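Local coordinates for cytoplasmic protein (Cryptococcus neoformans var. grubii serotype A, PDB 7LPO) that probably hydrolyses steryl beta-glucosides, as a sterylglucosidase of glycoside hydrolase family 5, at residues K48-Q53 with G70-K75. Residues are numbered along the deposited sequence; the frame is centred on the assembly and turned at random.
Sequences KHPNNQ and GDFINK
Lys-75 reaches across to the backbone of His-49 and Pro-50, joining two loops of the family 5 TIM barrel: one follows strand 35-43, the other follows helix 61-66. Each loop makes a type II beta turn, Pro-50 to Gln-53 in one and Phe-72 to Lys-75 in the other. The tight part is buried. Lys-75 NZ lies 2.6 Å from His-49 O, above the carbonyl plane and 44° out of it, with a weak, longer bond to Pro-50 O. Ser-46 O, just before the first segment, is a further acceptor, which would suit a charged ammonium group. The chain gets there by bending at chi3 (129°) and chi4, crossing the His-49 side chain at about a right angle. The Phe-72 ring has Pro-50 N over one face, offset toward the rim, and Lys-48 C at its edge; the Pro-50 and Phe-72 side chains lie side by side, pointing the same way, with Pro-50 CD meeting Phe-72 CZ at 3.8 Å. Glu-106 and Ser-107 of helix 105-109 also pack on Phe-72. Two residues before Pro-50, Lys-48 points away from the second loop, its NZ salt-bridged to Asp-145 and hydrogen-bonded to a bound Tris molecule, probably from the crystallisation liquor, which may mark the substrate pocket. The solvent side has Asp-71 exposed and Asn-51 partly so, the Asn-51 side chain sliding past Lys-75 in the opposite direction. A backbone bond joins the loops here: Asn-51 N donates to Asp-71 O at 2.8 Å, nearly in line with the carbonyl (C=O...N angle 173°).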
loop_
_atom_site.group_PDB
_atom_site.type_symbol
_atom_site.label_atom_id
_atom_site.label_comp_id
_atom_site.label_asym_id
_atom_site.label_seq_id
_atom_site.Cartn_x
_atom_site.Cartn_y
_atom_site.Cartn_z
ATOM N N LYS A 48 8.481 8.246 -2.319
ATOM C CA LYS A 48 7.587 8.543 -3.431
ATOM C C LYS A 48 8.055 9.716 -4.290
ATOM O O LYS A 48 7.585 9.871 -5.425
ATOM C CB LYS A 48 6.193 8.869 -2.907
ATOM C CG LYS A 48 5.394 7.700 -2.419
ATOM C CD LYS A 48 4.046 8.207 -1.894
ATOM C CE LYS A 48 3.166 7.087 -1.433
ATOM N NZ LYS A 48 1.833 7.602 -1.012
ATOM N N HIS A 49 8.924 10.573 -3.768
ATOM C CA HIS A 49 9.300 11.800 -4.454
ATOM C C HIS A 49 10.775 12.084 -4.220
ATOM O O HIS A 49 11.343 11.653 -3.208
ATOM C CB HIS A 49 8.457 13.006 -3.990
ATOM C CG HIS A 49 8.458 13.214 -2.507
ATOM N ND1 HIS A 49 7.524 12.641 -1.674
ATOM C CD2 HIS A 49 9.269 13.949 -1.710
ATOM C CE1 HIS A 49 7.778 12.986 -0.425
ATOM N NE2 HIS A 49 8.830 13.784 -0.419
ATOM N N PRO A 50 11.418 12.800 -5.135
ATOM C CA PRO A 50 12.848 13.086 -4.983
ATOM C C PRO A 50 13.114 14.034 -3.822
ATOM O O PRO A 50 12.222 14.717 -3.313
ATOM C CB PRO A 50 13.247 13.742 -6.317
ATOM C CG PRO A 50 12.059 13.574 -7.234
ATOM C CD PRO A 50 10.852 13.408 -6.351
ATOM N N ASN A 51 14.389 14.077 -3.435
ATOM C CA ASN A 51 14.864 15.019 -2.432
ATOM C C ASN A 51 14.406 16.434 -2.755
ATOM O O ASN A 51 14.503 16.895 -3.897
ATOM C CB ASN A 51 16.397 14.971 -2.359
ATOM C CG ASN A 51 16.917 13.643 -1.830
ATOM O OD1 ASN A 51 17.559 12.875 -2.548
ATOM N ND2 ASN A 51 16.638 13.368 -0.576
ATOM N N ASN A 52 13.892 17.111 -1.735
ATOM C CA ASN A 52 13.519 18.515 -1.768
ATOM C C ASN A 52 12.362 18.819 -2.708
ATOM O O ASN A 52 12.130 19.983 -3.007
ATOM C CB ASN A 52 14.708 19.407 -2.158
ATOM C CG ASN A 52 15.961 19.091 -1.358
ATOM O OD1 ASN A 52 15.941 19.089 -0.122
ATOM N ND2 ASN A 52 17.054 18.811 -2.057
ATOM N N GLN A 53 11.625 17.816 -3.177
ATOM C CA GLN A 53 10.441 18.059 -4.009
ATOM C C GLN A 53 9.230 17.329 -3.408
ATOM O O GLN A 53 8.703 16.379 -3.986
ATOM C CB GLN A 53 10.688 17.645 -5.464
ATOM C CG GLN A 53 11.707 18.548 -6.193
ATOM C CD GLN A 53 11.164 19.920 -6.574
ATOM O OE1 GLN A 53 11.917 20.886 -6.647
ATOM N NE2 GLN A 53 9.868 20.008 -6.824
ATOM N N GLY A 70 16.145 12.591 -11.250
ATOM C CA GLY A 70 15.345 11.936 -10.241
ATOM C C GLY A 70 16.229 11.565 -9.078
ATOM O O GLY A 70 16.703 10.429 -8.979
ATOM N N ASP A 71 16.487 12.530 -8.204
ATOM C CA ASP A 71 17.398 12.321 -7.086
ATOM C C ASP A 71 16.596 11.761 -5.919
ATOM O O ASP A 71 16.011 12.499 -5.126
ATOM C CB ASP A 71 18.107 13.612 -6.706
ATOM C CG ASP A 71 18.987 13.435 -5.497
ATOM O OD1 ASP A 71 19.461 12.299 -5.284
ATOM O OD2 ASP A 71 19.183 14.410 -4.753
ATOM N N PHE A 72 16.574 10.433 -5.820
ATOM C CA PHE A 72 15.950 9.729 -4.714
ATOM C C PHE A 72 16.957 9.192 -3.711
ATOM O O PHE A 72 16.548 8.561 -2.733
ATOM C CB PHE A 72 15.112 8.565 -5.239
ATOM C CG PHE A 72 13.846 8.985 -5.917
ATOM C CD1 PHE A 72 13.861 9.474 -7.221
ATOM C CD2 PHE A 72 12.643 8.883 -5.261
ATOM C CE1 PHE A 72 12.697 9.852 -7.848
ATOM C CE2 PHE A 72 11.466 9.257 -5.881
ATOM C CZ PHE A 72 11.486 9.733 -7.172
ATOM N N ILE A 73 18.254 9.423 -3.920
ATOM C CA ILE A 73 19.252 8.827 -3.043
ATOM C C ILE A 73 19.022 9.276 -1.609
ATOM O O ILE A 73 18.701 10.442 -1.342
ATOM C CB ILE A 73 20.674 9.191 -3.498
ATOM C CG1 ILE A 73 20.958 8.608 -4.878
ATOM C CG2 ILE A 73 21.688 8.691 -2.482
ATOM C CD1 ILE A 73 21.597 7.246 -4.849
ATOM N N ASN A 74 19.196 8.340 -0.677
ATOM C CA ASN A 74 19.115 8.531 0.767
ATOM C C ASN A 74 17.681 8.631 1.267
ATOM O O ASN A 74 17.468 9.008 2.426
ATOM C CB ASN A 74 19.914 9.756 1.223
ATOM C CG ASN A 74 21.391 9.444 1.391
ATOM O OD1 ASN A 74 21.767 8.326 1.760
ATOM N ND2 ASN A 74 22.237 10.426 1.109
ATOM N N LYS A 75 16.696 8.284 0.445
ATOM C CA LYS A 75 15.357 7.970 0.918
ATOM C C LYS A 75 15.066 6.515 0.583
ATOM O O LYS A 75 15.234 6.115 -0.575
ATOM C CB LYS A 75 14.301 8.874 0.275
ATOM C CG LYS A 75 14.431 10.340 0.653
ATOM C CD LYS A 75 13.788 11.209 -0.414
ATOM C CE LYS A 75 12.816 12.191 0.210
ATOM N NZ LYS A 75 11.692 12.471 -0.719
#